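Local coordinates for AvrA (Salmonella typhimurium, PDB 6BE0), which probably transfers acetyl groups from acetyl-CoA to serine and threonine residues of target proteins, as a bacterial effector of the YopJ acetyltransferase family that binds inositol hexakisphosphate, at residues 62-67 against 182-187; 57-62 against 284-289. One frame throughout, in Å; residues are numbered along the deposited sequence.

Contact 1 of 2, residues 62-67 against 182-187; sequences ISYEET and SSSECG. With COA (coenzyme A), chain C.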
# COMPACT_ATOMS: atom_id res chain seq x y z
N ILE A 62 -12.64 8.74 -13.85
CA ILE A 62 -13.27 7.43 -13.71
C ILE A 62 -12.83 6.78 -12.40
O ILE A 62 -11.66 6.87 -12.03
CB ILE A 62 -12.93 6.50 -14.90
CG1 ILE A 62 -13.63 6.98 -16.17
CG2 ILE A 62 -13.34 5.05 -14.60
CD1 ILE A 62 -13.15 6.30 -17.44
N SER A 63 -13.76 6.13 -11.71
CA SER A 63 -13.45 5.41 -10.48
C SER A 63 -13.27 3.92 -10.77
O SER A 63 -14.14 3.29 -11.37
CB SER A 63 -14.56 5.62 -9.45
OG SER A 63 -14.31 4.84 -8.29
N TYR A 64 -12.14 3.38 -10.33
CA TYR A 64 -11.80 1.98 -10.55
C TYR A 64 -11.90 1.15 -9.28
O TYR A 64 -11.60 -0.05 -9.29
CB TYR A 64 -10.39 1.87 -11.13
CG TYR A 64 -10.19 2.62 -12.42
CD1 TYR A 64 -10.61 2.08 -13.63
CD2 TYR A 64 -9.58 3.87 -12.44
CE1 TYR A 64 -10.44 2.76 -14.82
CE2 TYR A 64 -9.40 4.56 -13.62
CZ TYR A 64 -9.83 4.00 -14.81
OH TYR A 64 -9.66 4.68 -15.99
N GLU A 65 -12.31 1.78 -8.18
CA GLU A 65 -12.34 1.13 -6.87
C GLU A 65 -13.17 -0.15 -6.87
O GLU A 65 -12.72 -1.18 -6.38
CB GLU A 65 -12.90 2.09 -5.81
CG GLU A 65 -12.17 3.41 -5.71
CD GLU A 65 -12.66 4.26 -4.56
OE1 GLU A 65 -13.63 3.85 -3.88
OE2 GLU A 65 -12.09 5.35 -4.34
N GLU A 66 -14.38 -0.07 -7.42
CA GLU A 66 -15.30 -1.20 -7.43
C GLU A 66 -14.70 -2.40 -8.14
O GLU A 66 -14.84 -3.54 -7.69
CB GLU A 66 -16.62 -0.80 -8.09
CG GLU A 66 -17.63 -1.94 -8.21
CD GLU A 66 -17.92 -2.61 -6.87
OE1 GLU A 66 -18.42 -1.92 -5.96
OE2 GLU A 66 -17.64 -3.82 -6.74
N THR A 67 -14.03 -2.16 -9.26
CA THR A 67 -13.43 -3.24 -10.04
C THR A 67 -12.23 -3.82 -9.29
O THR A 67 -12.07 -5.04 -9.23
CB THR A 67 -12.99 -2.77 -11.43
OG1 THR A 67 -14.11 -2.22 -12.13
CG2 THR A 67 -12.41 -3.93 -12.24
N SER A 182 -4.30 10.37 -6.86
CA SER A 182 -5.42 10.01 -7.71
C SER A 182 -6.58 9.53 -6.84
O SER A 182 -6.39 9.20 -5.67
CB SER A 182 -5.01 8.94 -8.73
OG SER A 182 -4.53 7.77 -8.09
N SER A 183 -7.77 9.47 -7.43
CA SER A 183 -9.00 9.37 -6.64
C SER A 183 -9.41 7.95 -6.25
O SER A 183 -10.13 7.77 -5.27
CB SER A 183 -10.14 10.02 -7.42
OG SER A 183 -10.33 9.39 -8.68
N SER A 184 -8.96 6.95 -7.01
CA SER A 184 -9.51 5.60 -6.89
C SER A 184 -8.46 4.48 -6.95
O SER A 184 -8.78 3.36 -7.34
CB SER A 184 -10.55 5.38 -7.99
OG SER A 184 -9.97 5.58 -9.27
N GLU A 185 -7.23 4.78 -6.55
CA GLU A 185 -6.13 3.82 -6.69
C GLU A 185 -5.67 3.22 -5.36
O GLU A 185 -4.55 2.70 -5.26
CB GLU A 185 -4.94 4.50 -7.39
CG GLU A 185 -5.08 4.59 -8.90
CD GLU A 185 -6.43 5.12 -9.34
OE1 GLU A 185 -7.25 4.32 -9.84
OE2 GLU A 185 -6.67 6.33 -9.17
N CYS A 186 -6.52 3.28 -4.34
CA CYS A 186 -6.14 2.79 -3.01
C CYS A 186 -5.77 1.31 -3.05
O CYS A 186 -4.80 0.90 -2.41
CB CYS A 186 -7.28 3.02 -2.01
SG CYS A 186 -8.85 2.23 -2.41
N GLY A 187 -6.53 0.53 -3.81
CA GLY A 187 -6.28 -0.90 -3.92
C GLY A 187 -4.94 -1.24 -4.55
O GLY A 187 -4.22 -2.11 -4.07
N1A COA C . -3.11 12.05 -10.54
C2A COA C . -1.76 12.28 -10.44
N3A COA C . -1.29 13.30 -9.65
C4A COA C . -2.16 14.10 -8.96
C5A COA C . -3.49 13.88 -9.06
C6A COA C . -3.96 12.84 -9.86
N6A COA C . -5.10 12.15 -10.35
N7A COA C . -4.13 14.80 -8.29
C8A COA C . -3.19 15.59 -7.71
N9A COA C . -1.97 15.17 -8.13
C1B COA C . -0.69 15.69 -7.78
C2B COA C . -0.17 16.35 -8.79
O2B COA C . 0.76 15.50 -9.52
C3B COA C . 0.62 17.60 -8.11
O3B COA C . 1.86 17.17 -7.55
P3B COA C . 3.23 17.78 -8.14
O7A COA C . 3.49 17.21 -9.52
O8A COA C . 3.14 19.28 -8.21
O9A COA C . 4.38 17.40 -7.23
C4B COA C . -0.21 18.03 -7.13
O4B COA C . -0.86 16.75 -6.60
C5B COA C . -1.27 18.97 -7.70
O5B COA C . -2.27 19.22 -6.72
P1A COA C . -2.37 20.68 -6.06
O1A COA C . -1.01 21.36 -6.09
O2A COA C . -3.37 21.51 -6.85
O3A COA C . -2.86 20.54 -4.56
O HOH W 1 -9.09 7.67 -11.33
O HOH W 2 -9.07 5.12 -3.60
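Two helix starts meet here: the entry into helix 65-82 packs Y64 and E65 against S184, in the loop that leads into helix 186-199. The closest approach of one side chain to another is E65 CG to S184 CB, 3.4 Å, with the S184 CB pointing toward the opposing segment. S184 OG lies between its own backbone N and carbonyl carbon (chi1 58°), which turns it to Y64 N; that bond is weak at 3.3 Å, although nearly straight (163°). Water 1 adds a bridge, donating to I62 O and bonding to S184 OG at 3.1 Å.

Water 2 donates to E65 OE2 at 3.1 Å and accepts from C186 N, thereby linking the carboxylate to the first turn of helix 186-199. E65 OE2 also lies 3.3 Å from S183 O; since both are acceptors, this is proximity without a bond. Beside S182, which lines the coenzyme A pocket, E185 OE2 accepts from S182 OG through its anti lone pair at 2.8 Å, and from S184 N above the carboxylate plane. E185 OE1 salt-bridges R292 and passes 3.5 Å from Y64 CD2.

Direct polar contact is limited to weak bonds at S184 OG, consistent with the two waters carrying much of the polar link.

Contact 2 of 2, residues 57-62 against 284-289; sequences GSWIHI and LSISAH. With COA (coenzyme A), chain C.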
# COMPACT_ATOMS: atom_id res chain seq x y z
N GLY A 57 -7.61 10.13 -22.03
CA GLY A 57 -7.49 11.01 -20.88
C GLY A 57 -8.66 10.99 -19.92
O GLY A 57 -8.69 11.75 -18.95
N SER A 58 -9.64 10.12 -20.18
CA SER A 58 -10.83 10.04 -19.33
C SER A 58 -10.56 9.28 -18.04
O SER A 58 -11.43 9.22 -17.16
CB SER A 58 -11.97 9.37 -20.09
OG SER A 58 -11.64 8.03 -20.44
N TRP A 59 -9.37 8.70 -17.92
CA TRP A 59 -9.02 7.91 -16.74
C TRP A 59 -9.12 8.72 -15.45
O TRP A 59 -9.44 8.17 -14.39
CB TRP A 59 -7.59 7.36 -16.87
CG TRP A 59 -6.54 8.44 -16.99
CD1 TRP A 59 -6.10 9.03 -18.13
CD2 TRP A 59 -5.81 9.05 -15.91
NE1 TRP A 59 -5.13 9.96 -17.84
CE2 TRP A 59 -4.94 9.99 -16.49
CE3 TRP A 59 -5.80 8.88 -14.53
CZ2 TRP A 59 -4.07 10.77 -15.72
CZ3 TRP A 59 -4.94 9.65 -13.77
CH2 TRP A 59 -4.09 10.59 -14.37
N ILE A 60 -8.86 10.01 -15.55
CA ILE A 60 -8.73 10.85 -14.37
C ILE A 60 -10.05 11.03 -13.61
O ILE A 60 -10.04 11.19 -12.39
CB ILE A 60 -8.16 12.23 -14.73
CG1 ILE A 60 -7.88 13.04 -13.46
CG2 ILE A 60 -9.10 12.99 -15.66
CD1 ILE A 60 -6.73 14.01 -13.59
N HIS A 61 -11.18 11.01 -14.33
CA HIS A 61 -12.49 11.16 -13.70
C HIS A 61 -13.32 9.88 -13.77
O HIS A 61 -14.55 9.92 -13.75
CB HIS A 61 -13.26 12.33 -14.33
CG HIS A 61 -13.42 12.23 -15.81
ND1 HIS A 61 -14.07 11.19 -16.43
CD2 HIS A 61 -13.02 13.07 -16.81
CE1 HIS A 61 -14.07 11.37 -17.73
NE2 HIS A 61 -13.44 12.51 -17.99
N ILE A 62 -12.64 8.74 -13.85
CA ILE A 62 -13.27 7.43 -13.71
C ILE A 62 -12.83 6.78 -12.40
O ILE A 62 -11.66 6.87 -12.03
CB ILE A 62 -12.93 6.50 -14.90
CG1 ILE A 62 -13.63 6.98 -16.17
CG2 ILE A 62 -13.34 5.05 -14.60
CD1 ILE A 62 -13.15 6.30 -17.44
N LEU A 284 1.14 14.68 -14.92
CA LEU A 284 0.55 13.72 -13.99
C LEU A 284 1.16 12.34 -14.18
O LEU A 284 1.66 12.02 -15.26
CB LEU A 284 -0.96 13.64 -14.19
CG LEU A 284 -1.76 14.93 -13.95
CD1 LEU A 284 -3.22 14.71 -14.30
CD2 LEU A 284 -1.61 15.40 -12.51
N SER A 285 1.12 11.53 -13.13
CA SER A 285 1.63 10.16 -13.18
C SER A 285 0.49 9.17 -13.36
O SER A 285 -0.49 9.18 -12.61
CB SER A 285 2.41 9.83 -11.91
OG SER A 285 2.78 8.46 -11.89
N ILE A 286 0.62 8.30 -14.36
CA ILE A 286 -0.31 7.21 -14.58
C ILE A 286 0.35 5.88 -14.22
O ILE A 286 -0.02 4.83 -14.75
CB ILE A 286 -0.81 7.15 -16.04
CG1 ILE A 286 0.37 6.94 -17.01
CG2 ILE A 286 -1.56 8.43 -16.39
CD1 ILE A 286 -0.06 6.57 -18.41
N SER A 287 1.32 5.94 -13.31
CA SER A 287 2.09 4.75 -12.94
C SER A 287 1.18 3.71 -12.29
O SER A 287 1.18 2.54 -12.70
CB SER A 287 3.23 5.12 -11.99
OG SER A 287 4.14 4.04 -11.85
N ALA A 288 0.42 4.13 -11.29
CA ALA A 288 -0.50 3.23 -10.60
C ALA A 288 -1.56 2.68 -11.54
O ALA A 288 -1.93 1.51 -11.45
CB ALA A 288 -1.16 3.95 -9.43
N HIS A 289 -2.04 3.52 -12.45
CA HIS A 289 -3.04 3.09 -13.43
C HIS A 289 -2.46 2.04 -14.37
O HIS A 289 -3.16 1.11 -14.77
CB HIS A 289 -3.57 4.28 -14.22
CG HIS A 289 -4.49 5.17 -13.44
ND1 HIS A 289 -4.04 6.08 -12.51
CD2 HIS A 289 -5.84 5.28 -13.44
CE1 HIS A 289 -5.07 6.71 -11.98
NE2 HIS A 289 -6.17 6.24 -12.52
N1A COA C . -3.11 12.05 -10.54
C2A COA C . -1.76 12.28 -10.44
N3A COA C . -1.29 13.30 -9.65
C4A COA C . -2.16 14.10 -8.96
C5A COA C . -3.49 13.88 -9.06
C6A COA C . -3.96 12.84 -9.86
N6A COA C . -5.10 12.15 -10.35
N7A COA C . -4.13 14.80 -8.29
C8A COA C . -3.19 15.59 -7.71
N9A COA C . -1.97 15.17 -8.13
C1B COA C . -0.69 15.69 -7.78
C2B COA C . -0.17 16.35 -8.79
O2B COA C . 0.76 15.50 -9.52
C3B COA C . 0.62 17.60 -8.11
O3B COA C . 1.86 17.17 -7.55
P3B COA C . 3.23 17.78 -8.14
O7A COA C . 3.49 17.21 -9.52
O8A COA C . 3.14 19.28 -8.21
O9A COA C . 4.38 17.40 -7.23
C4B COA C . -0.21 18.03 -7.13
O4B COA C . -0.86 16.75 -6.60
C5B COA C . -1.27 18.97 -7.70
O5B COA C . -2.27 19.22 -6.72
P1A COA C . -2.37 20.68 -6.06
O1A COA C . -1.01 21.36 -6.09
O2A COA C . -3.37 21.51 -6.85
O3A COA C . -2.86 20.54 -4.56
O HOH W 1 -9.09 7.67 -11.33
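W59 packs its indole against I286 and H289, with I60 CB over the face opposite I286, and the evidence for tight packing lies on its six-membered ring. I286 CG2 sits over one face, displaced toward the rim, 3.9 Å from the ring centroid and 26° off its normal, a CH-pi contact; its nearest atom is W59 CZ2, at 3.5 Å. With H289 the tryptophan forms an edge-to-face pair: the edge of W59 points at the imidazole face, the planes stand 67° apart and the centroids 4.6 Å, and W59 CE3 comes within 3.3 Å of H289 NE2. The CB of W59 points toward 284-289, and CG lies between the backbone N and the carbonyl carbon (chi1 61°). Partly exposed I60 adds a close apolar contact, CD1 to L284 CD1, at 3.6 Å.

Elsewhere the fit is looser. W59 CH2 reaches L284 CD1 only at 4.2 Å, and at the imidazole edge, in its plane, water 1 makes a weak bond to H289 NE2, at 3.5 Å.

L284 and S285 belong to the coenzyme A pocket; the cofactor's N1A lies at the W59 edge, and its N3A is 3.6 Å from L284 CD2. The contact sets the loop between helices 40-55 and 65-82 against the junction of strand 283-285 with helix 287-300. I54 of helix 40-55 also touches I286, and L284 pairs through its backbone with V277 of strand 276-278.

How the contacts relate
From the N terminus, the chain leaves helix 40-55 and passes through 57-62, then 62-67, so the two contacts share I62 on their early side. Contact 1 closes the smaller loop, at 182-187, after the central mixed sheet; contact 2 closes at 284-289 a larger loop that encloses it, so they nest without crossing. Their centres are 10 Å apart, and they touch: E185 OE2 lies 3.3 Å from H289 CE1, and Y64 CE2 packs on H289 CD2. Together they tie the linker after helix 40-55 and the start of helix 65-82 to that of helix 186-199 and to the junction of strand 283-285 with helix 287-300, with coenzyme A and one water common to both.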